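Alpha-1,4-endofucoidanase (Mariniflexile fucanivorans, PDB 6DLH) cleaves alpha-1,4-fucosidic bonds within fucoidan chains, as a retaining endo-hydrolase of glycoside hydrolase family 107, and carries several bound calcium ions. Local coordinates at residues P344-T349 with N403-T408. Sequence-based numbering, arbitrary orientation.
Sequences PKQSTT and NQFELT
The side-chain oxygen OE1 of Q404 meets two groups, and it illustrates how one buried amide can tie a loop to a helix across a wide backbone gap. NE2 of Q346 donates to OE1 of Q404 at 3.0 Å, nearly straight at 175°, and arrives in the carbonyl plane on a lone pair. A water within reach of OE1 of Q404 (2.7 Å) and of the backbone O of Q346 (2.9 Å) may link the two, though it has more acceptors near it than protons. The amides are almost coplanar, 14° apart, and the side chains run past each other in opposite directions. Q346 spans the gap with CG turned away from its own backbone nitrogen (chi1 -177°) and the chain extended beyond; the CA atoms of the two glutamines are 9.2 Å apart. The other end of its amide is turned to F405, whose ring edge faces OE1 of Q346 at 4.1 Å from CD1, near the ring plane. With an alanine in place of Q346, OE1 of Q404 is likely to lose its direct donor, and a gap to open beside F405. NE2 of Q404 is bonded to L359 O and D361 OD1, which fixes the rotation of the amide and presents its oxygen to the loop. The contact thus joins the loop after strand 341-342, at one margin of the parallel sheet of the catalytic domain, to helix 399-415; F364 of helix 361-372 packs against both glutamines, while F405 rests on L46 and M48 of strand 46-49.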
loop_
_atom_site.group_PDB
_atom_site.type_symbol
_atom_site.label_atom_id
_atom_site.label_comp_id
_atom_site.label_asym_id
_atom_site.label_seq_id
_atom_site.Cartn_x
_atom_site.Cartn_y
_atom_site.Cartn_z
ATOM N N PRO A 344 7.796 -16.997 5.276
ATOM C CA PRO A 344 9.208 -16.913 4.885
ATOM C C PRO A 344 9.506 -15.709 3.991
ATOM O O PRO A 344 8.586 -15.039 3.521
ATOM C CB PRO A 344 9.392 -18.211 4.084
ATOM C CG PRO A 344 8.044 -18.411 3.413
ATOM C CD PRO A 344 7.027 -17.932 4.434
ATOM N N LYS A 345 10.800 -15.446 3.767
ATOM C CA LYS A 345 11.252 -14.431 2.825
ATOM C C LYS A 345 11.830 -15.116 1.592
ATOM O O LYS A 345 12.567 -16.088 1.721
ATOM C CB LYS A 345 12.447 -13.629 3.356
ATOM C CG LYS A 345 12.458 -13.294 4.834
ATOM C CD LYS A 345 13.768 -12.654 5.244
ATOM C CE LYS A 345 14.078 -12.890 6.708
ATOM N NZ LYS A 345 15.119 -11.956 7.195
ATOM N N GLN A 346 11.552 -14.546 0.415
ATOM C CA GLN A 346 12.011 -15.109 -0.845
ATOM C C GLN A 346 13.416 -14.609 -1.187
ATOM O O GLN A 346 14.199 -15.352 -1.770
ATOM C CB GLN A 346 11.007 -14.785 -1.956
ATOM C CG GLN A 346 11.357 -15.395 -3.308
ATOM C CD GLN A 346 10.221 -15.229 -4.286
ATOM O OE1 GLN A 346 9.284 -14.454 -4.062
ATOM N NE2 GLN A 346 10.288 -15.976 -5.378
ATOM N N SER A 347 13.721 -13.353 -0.825
ATOM C CA SER A 347 15.030 -12.761 -1.069
ATOM C C SER A 347 15.954 -13.066 0.104
ATOM O O SER A 347 15.492 -13.516 1.151
ATOM C CB SER A 347 14.938 -11.274 -1.248
ATOM O OG SER A 347 15.069 -10.608 0.010
ATOM N N THR A 348 17.246 -12.755 -0.075
ATOM C CA THR A 348 18.259 -12.946 0.952
ATOM C C THR A 348 18.225 -11.825 1.991
ATOM O O THR A 348 18.931 -11.903 2.991
ATOM C CB THR A 348 19.674 -13.019 0.347
ATOM O OG1 THR A 348 19.915 -11.802 -0.361
ATOM C CG2 THR A 348 19.887 -14.189 -0.588
ATOM N N THR A 349 17.424 -10.774 1.776
ATOM C CA THR A 349 17.642 -9.560 2.554
ATOM C C THR A 349 16.428 -9.157 3.392
ATOM O O THR A 349 16.589 -8.804 4.558
ATOM C CB THR A 349 18.253 -8.435 1.705
ATOM O OG1 THR A 349 17.408 -8.237 0.572
ATOM C CG2 THR A 349 19.662 -8.747 1.241
ATOM N N ASN A 403 9.767 -15.363 -11.827
ATOM C CA ASN A 403 10.317 -16.610 -12.341
ATOM C C ASN A 403 9.971 -17.768 -11.402
ATOM O O ASN A 403 9.366 -18.757 -11.820
ATOM C CB ASN A 403 11.826 -16.478 -12.563
ATOM C CG ASN A 403 12.506 -17.787 -12.900
ATOM O OD1 ASN A 403 12.316 -18.324 -13.987
ATOM N ND2 ASN A 403 13.322 -18.296 -11.986
ATOM N N GLN A 404 10.320 -17.622 -10.115
ATOM C CA GLN A 404 10.152 -18.698 -9.149
ATOM C C GLN A 404 8.673 -19.029 -8.941
ATOM O O GLN A 404 8.298 -20.202 -8.881
ATOM C CB GLN A 404 10.881 -18.366 -7.843
ATOM C CG GLN A 404 12.386 -18.167 -8.011
ATOM C CD GLN A 404 13.144 -18.274 -6.707
ATOM O OE1 GLN A 404 12.741 -17.717 -5.680
ATOM N NE2 GLN A 404 14.264 -18.983 -6.740
ATOM N N PHE A 405 7.840 -17.985 -8.842
ATOM C CA PHE A 405 6.400 -18.112 -8.676
ATOM C C PHE A 405 5.750 -18.782 -9.886
ATOM O O PHE A 405 4.829 -19.579 -9.731
ATOM C CB PHE A 405 5.777 -16.758 -8.303
ATOM C CG PHE A 405 5.284 -16.712 -6.879
ATOM C CD1 PHE A 405 6.152 -16.451 -5.833
ATOM C CD2 PHE A 405 3.960 -16.992 -6.578
ATOM C CE1 PHE A 405 5.702 -16.454 -4.518
ATOM C CE2 PHE A 405 3.510 -16.995 -5.264
ATOM C CZ PHE A 405 4.383 -16.718 -4.233
ATOM N N GLU A 406 6.253 -18.481 -11.091
ATOM C CA GLU A 406 5.737 -19.093 -12.307
ATOM C C GLU A 406 6.069 -20.586 -12.345
ATOM O O GLU A 406 5.207 -21.400 -12.666
ATOM C CB GLU A 406 6.237 -18.353 -13.549
ATOM C CG GLU A 406 5.539 -17.025 -13.795
ATOM C CD GLU A 406 4.105 -17.075 -14.297
ATOM O OE1 GLU A 406 3.542 -18.186 -14.399
ATOM O OE2 GLU A 406 3.554 -15.996 -14.595
ATOM N N LEU A 407 7.324 -20.946 -12.025
ATOM C CA LEU A 407 7.703 -22.352 -11.972
ATOM C C LEU A 407 6.827 -23.079 -10.951
ATOM O O LEU A 407 6.300 -24.148 -11.238
ATOM C CB LEU A 407 9.196 -22.479 -11.637
ATOM C CG LEU A 407 10.153 -21.974 -12.723
ATOM C CD1 LEU A 407 11.588 -21.918 -12.220
ATOM C CD2 LEU A 407 10.053 -22.819 -13.990
ATOM N N THR A 408 6.663 -22.479 -9.766
ATOM C CA THR A 408 5.766 -22.989 -8.741
ATOM C C THR A 408 4.356 -23.197 -9.296
ATOM O O THR A 408 3.726 -24.219 -9.016
ATOM C CB THR A 408 5.748 -22.060 -7.519
ATOM O OG1 THR A 408 7.081 -21.971 -7.010
ATOM C CG2 THR A 408 4.812 -22.531 -6.427
HETATM O O HOH W 1 14.107 -17.822 -3.300
#